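Local atomic coordinates of nitrogen regulatory protein P-II (Thiomonas intermedia, PDB entry 5D4L), a protein that binds adenine nucleotides and bicarbonate as a trimeric, carboxysome-associated PII-like signalling protein, and probably regulates the activity of other proteins. Residues G43-G48 against M73-V78. Numbering follows the deposited sequence.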
ATOM      1  N   GLY A  43       7.186 -14.811   5.219  1.00 32.02           N
ATOM      2  CA  GLY A  43       6.953 -13.771   6.197  1.00 31.48           C
ATOM      3  C   GLY A  43       5.832 -12.844   5.765  1.00 24.96           C
ATOM      4  O   GLY A  43       5.341 -12.931   4.655  1.00 24.46           O
ATOM      5  N   TYR A  44       5.436 -11.948   6.652  1.00 21.38           N
ATOM      6  CA  TYR A  44       4.395 -10.975   6.349  1.00 21.64           C
ATOM      7  C   TYR A  44       4.565  -9.771   7.259  1.00 21.52           C
ATOM      8  O   TYR A  44       5.287  -9.845   8.252  1.00 21.86           O
ATOM      9  CB  TYR A  44       3.014 -11.600   6.540  1.00 18.46           C
ATOM     10  CG  TYR A  44       2.893 -12.296   7.879  1.00 23.71           C
ATOM     11  CD1 TYR A  44       2.643 -11.570   9.043  1.00 22.80           C
ATOM     12  CD2 TYR A  44       3.059 -13.673   7.989  1.00 24.74           C
ATOM     13  CE1 TYR A  44       2.566 -12.191  10.273  1.00 24.55           C
ATOM     14  CE2 TYR A  44       2.966 -14.307   9.220  1.00 25.72           C
ATOM     15  CZ  TYR A  44       2.733 -13.556  10.354  1.00 28.50           C
ATOM     16  OH  TYR A  44       2.631 -14.172  11.577  1.00 37.55           O
ATOM     17  N   THR A  45       3.896  -8.666   6.942  1.00 23.04           N
ATOM     18  CA  THR A  45       3.769  -7.586   7.911  1.00 19.02           C
ATOM     19  C   THR A  45       2.304  -7.224   8.046  1.00 22.58           C
ATOM     20  O   THR A  45       1.473  -7.577   7.199  1.00 23.12           O
ATOM     21  CB  THR A  45       4.594  -6.333   7.530  1.00 22.45           C
ATOM     22  OG1 THR A  45       4.253  -5.940   6.209  1.00 23.53           O
ATOM     23  CG2 THR A  45       6.090  -6.620   7.580  1.00 22.06           C
ATOM     24  N   ILE A  46       1.976  -6.549   9.138  1.00 21.94           N
ATOM     25  CA  ILE A  46       0.591  -6.257   9.434  1.00 21.83           C
ATOM     26  C   ILE A  46       0.401  -4.801   9.789  1.00 25.31           C
ATOM     27  O   ILE A  46       1.084  -4.287  10.672  1.00 24.49           O
ATOM     28  CB  ILE A  46       0.075  -7.121  10.570  1.00 25.13           C
ATOM     29  CG1 ILE A  46       0.227  -8.603  10.182  1.00 21.79           C
ATOM     30  CG2 ILE A  46      -1.392  -6.740  10.899  1.00 21.14           C
ATOM     31  CD1 ILE A  46      -0.430  -9.559  11.124  1.00 24.62           C
ATOM     32  N   VAL A  47      -0.511  -4.146   9.066  1.00 21.33           N
ATOM     33  CA  VAL A  47      -0.919  -2.787   9.375  1.00 24.87           C
ATOM     34  C   VAL A  47      -2.205  -2.860  10.182  1.00 25.48           C
ATOM     35  O   VAL A  47      -3.184  -3.467   9.733  1.00 25.03           O
ATOM     36  CB  VAL A  47      -1.152  -1.916   8.095  1.00 24.06           C
ATOM     37  CG1 VAL A  47      -1.393  -0.462   8.484  1.00 23.10           C
ATOM     38  CG2 VAL A  47       0.028  -2.003   7.125  1.00 17.06           C
ATOM     39  N   GLY A  48      -2.208  -2.254  11.367  1.00 20.45           N
ATOM     40  CA  GLY A  48      -3.392  -2.247  12.204  1.00 23.44           C
ATOM     41  C   GLY A  48      -4.241  -0.987  12.052  1.00 29.81           C
ATOM     42  O   GLY A  48      -3.893  -0.077  11.305  1.00 29.52           O
ATOM     43  N   MET A  73      -4.555  -4.968   7.721  1.00 19.47           N
ATOM     44  CA  MET A  73      -4.072  -5.347   6.424  1.00 18.75           C
ATOM     45  C   MET A  73      -2.870  -6.233   6.621  1.00 19.37           C
ATOM     46  O   MET A  73      -1.902  -5.836   7.265  1.00 20.93           O
ATOM     47  CB  MET A  73      -3.702  -4.120   5.580  1.00 23.83           C
ATOM     48  CG  MET A  73      -3.010  -4.472   4.266  1.00 21.41           C
ATOM     49  SD  MET A  73      -2.563  -3.016   3.301  1.00 32.15           S
ATOM     50  CE  MET A  73      -4.189  -2.454   2.823  1.00 18.64           C
ATOM     51  N   ILE A  74      -2.935  -7.440   6.074  1.00 19.05           N
ATOM     52  CA  ILE A  74      -1.780  -8.316   6.059  1.00 17.82           C
ATOM     53  C   ILE A  74      -1.079  -8.190   4.701  1.00 21.04           C
ATOM     54  O   ILE A  74      -1.713  -8.273   3.651  1.00 22.21           O
ATOM     55  CB  ILE A  74      -2.198  -9.760   6.350  1.00 20.41           C
ATOM     56  CG1 ILE A  74      -2.997  -9.793   7.656  1.00 16.71           C
ATOM     57  CG2 ILE A  74      -0.985 -10.683   6.391  1.00 19.56           C
ATOM     58  CD1 ILE A  74      -3.392 -11.170   8.106  1.00 20.54           C
ATOM     59  N   ILE A  75       0.221  -7.930   4.728  1.00 21.45           N
ATOM     60  CA  ILE A  75       1.002  -7.801   3.504  1.00 22.56           C
ATOM     61  C   ILE A  75       1.988  -8.983   3.360  1.00 22.23           C
ATOM     62  O   ILE A  75       2.835  -9.203   4.218  1.00 21.62           O
ATOM     63  CB  ILE A  75       1.774  -6.436   3.483  1.00 19.85           C
ATOM     64  CG1 ILE A  75       0.809  -5.262   3.642  1.00 20.48           C
ATOM     65  CG2 ILE A  75       2.573  -6.268   2.209  1.00 22.27           C
ATOM     66  CD1 ILE A  75       1.538  -3.904   3.765  1.00 22.22           C
ATOM     67  N   ALA A  76       1.865  -9.740   2.278  1.00 20.53           N
ATOM     68  CA  ALA A  76       2.828 -10.783   1.965  1.00 22.22           C
ATOM     69  C   ALA A  76       3.389 -10.611   0.558  1.00 24.45           C
ATOM     70  O   ALA A  76       2.635 -10.471  -0.405  1.00 24.01           O
ATOM     71  CB  ALA A  76       2.199 -12.116   2.099  1.00 23.88           C
ATOM     72  N   ALA A  77       4.713 -10.605   0.448  1.00 24.46           N
ATOM     73  CA  ALA A  77       5.380 -10.608  -0.846  1.00 22.36           C
ATOM     74  C   ALA A  77       5.775 -12.050  -1.172  1.00 27.49           C
ATOM     75  O   ALA A  77       6.478 -12.704  -0.408  1.00 31.19           O
ATOM     76  CB  ALA A  77       6.575  -9.714  -0.838  1.00 26.75           C
ATOM     77  N   VAL A  78       5.351 -12.508  -2.337  1.00 22.52           N
ATOM     78  CA  VAL A  78       5.160 -13.915  -2.611  1.00 22.93           C
ATOM     79  C   VAL A  78       5.516 -14.211  -4.075  1.00 26.41           C
ATOM     80  O   VAL A  78       5.235 -13.390  -4.956  1.00 29.69           O
ATOM     81  CB  VAL A  78       3.673 -14.265  -2.251  1.00 28.61           C
ATOM     82  CG1 VAL A  78       2.870 -14.760  -3.428  1.00 24.59           C
ATOM     83  CG2 VAL A  78       3.600 -15.167  -1.051  1.00 29.04           C
TER
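The carbonyl oxygen of I75 is gripped from two chains: T45 N donates to it at 3.0 Å, and NE2 of H56 of a second subunit also hydrogen-bonds to it. It lies in the four-stranded antiparallel sheet of the ferredoxin-like PII fold, where residues 43-48, on an outermost strand of the chain, run beside residues 73-78. T45 and I75 form one hydrogen-bonded pair, closed by the nearly straight return bond from I75 N to T45 O (2.8 Å, 178° at the hydrogen); V47 and M73 form the other, two residues along. Between them sits the non-hydrogen-bonded pair I46-I74, and beside it the CA of I46 makes a CA-H...O contact with M73 O at 3.3 Å.

The two faces differ in their cover. Y44, I46 and I74 look toward helix 29-39. There the CG2 branch of I74 lies 4.1 Å from Y44 CB, while the phenol ring leads off from the neighbouring strand toward the helix. T45, V47, M73 and I75 line the other face, turned to the centre of the trimer, where V47 packs on V47 of the third subunit and I75 on M73 of the second. Because I75 extends its CG1 arm with CD1 trans (chi2 174°), that methyl reaches V47 CG2 at 4.1 Å. Residues 43-47 also pair antiparallel with a strand of the second subunit, continuing the sheet across the interface.

T45 and A77 belong to the ADP site seen in this protein, which is empty here. The T45 hydroxyl, turned between its own backbone N and carbonyl carbon (chi1 53°), is buried without a polar partner in the model, its OG1 resting 3.7 Å from I75 CB.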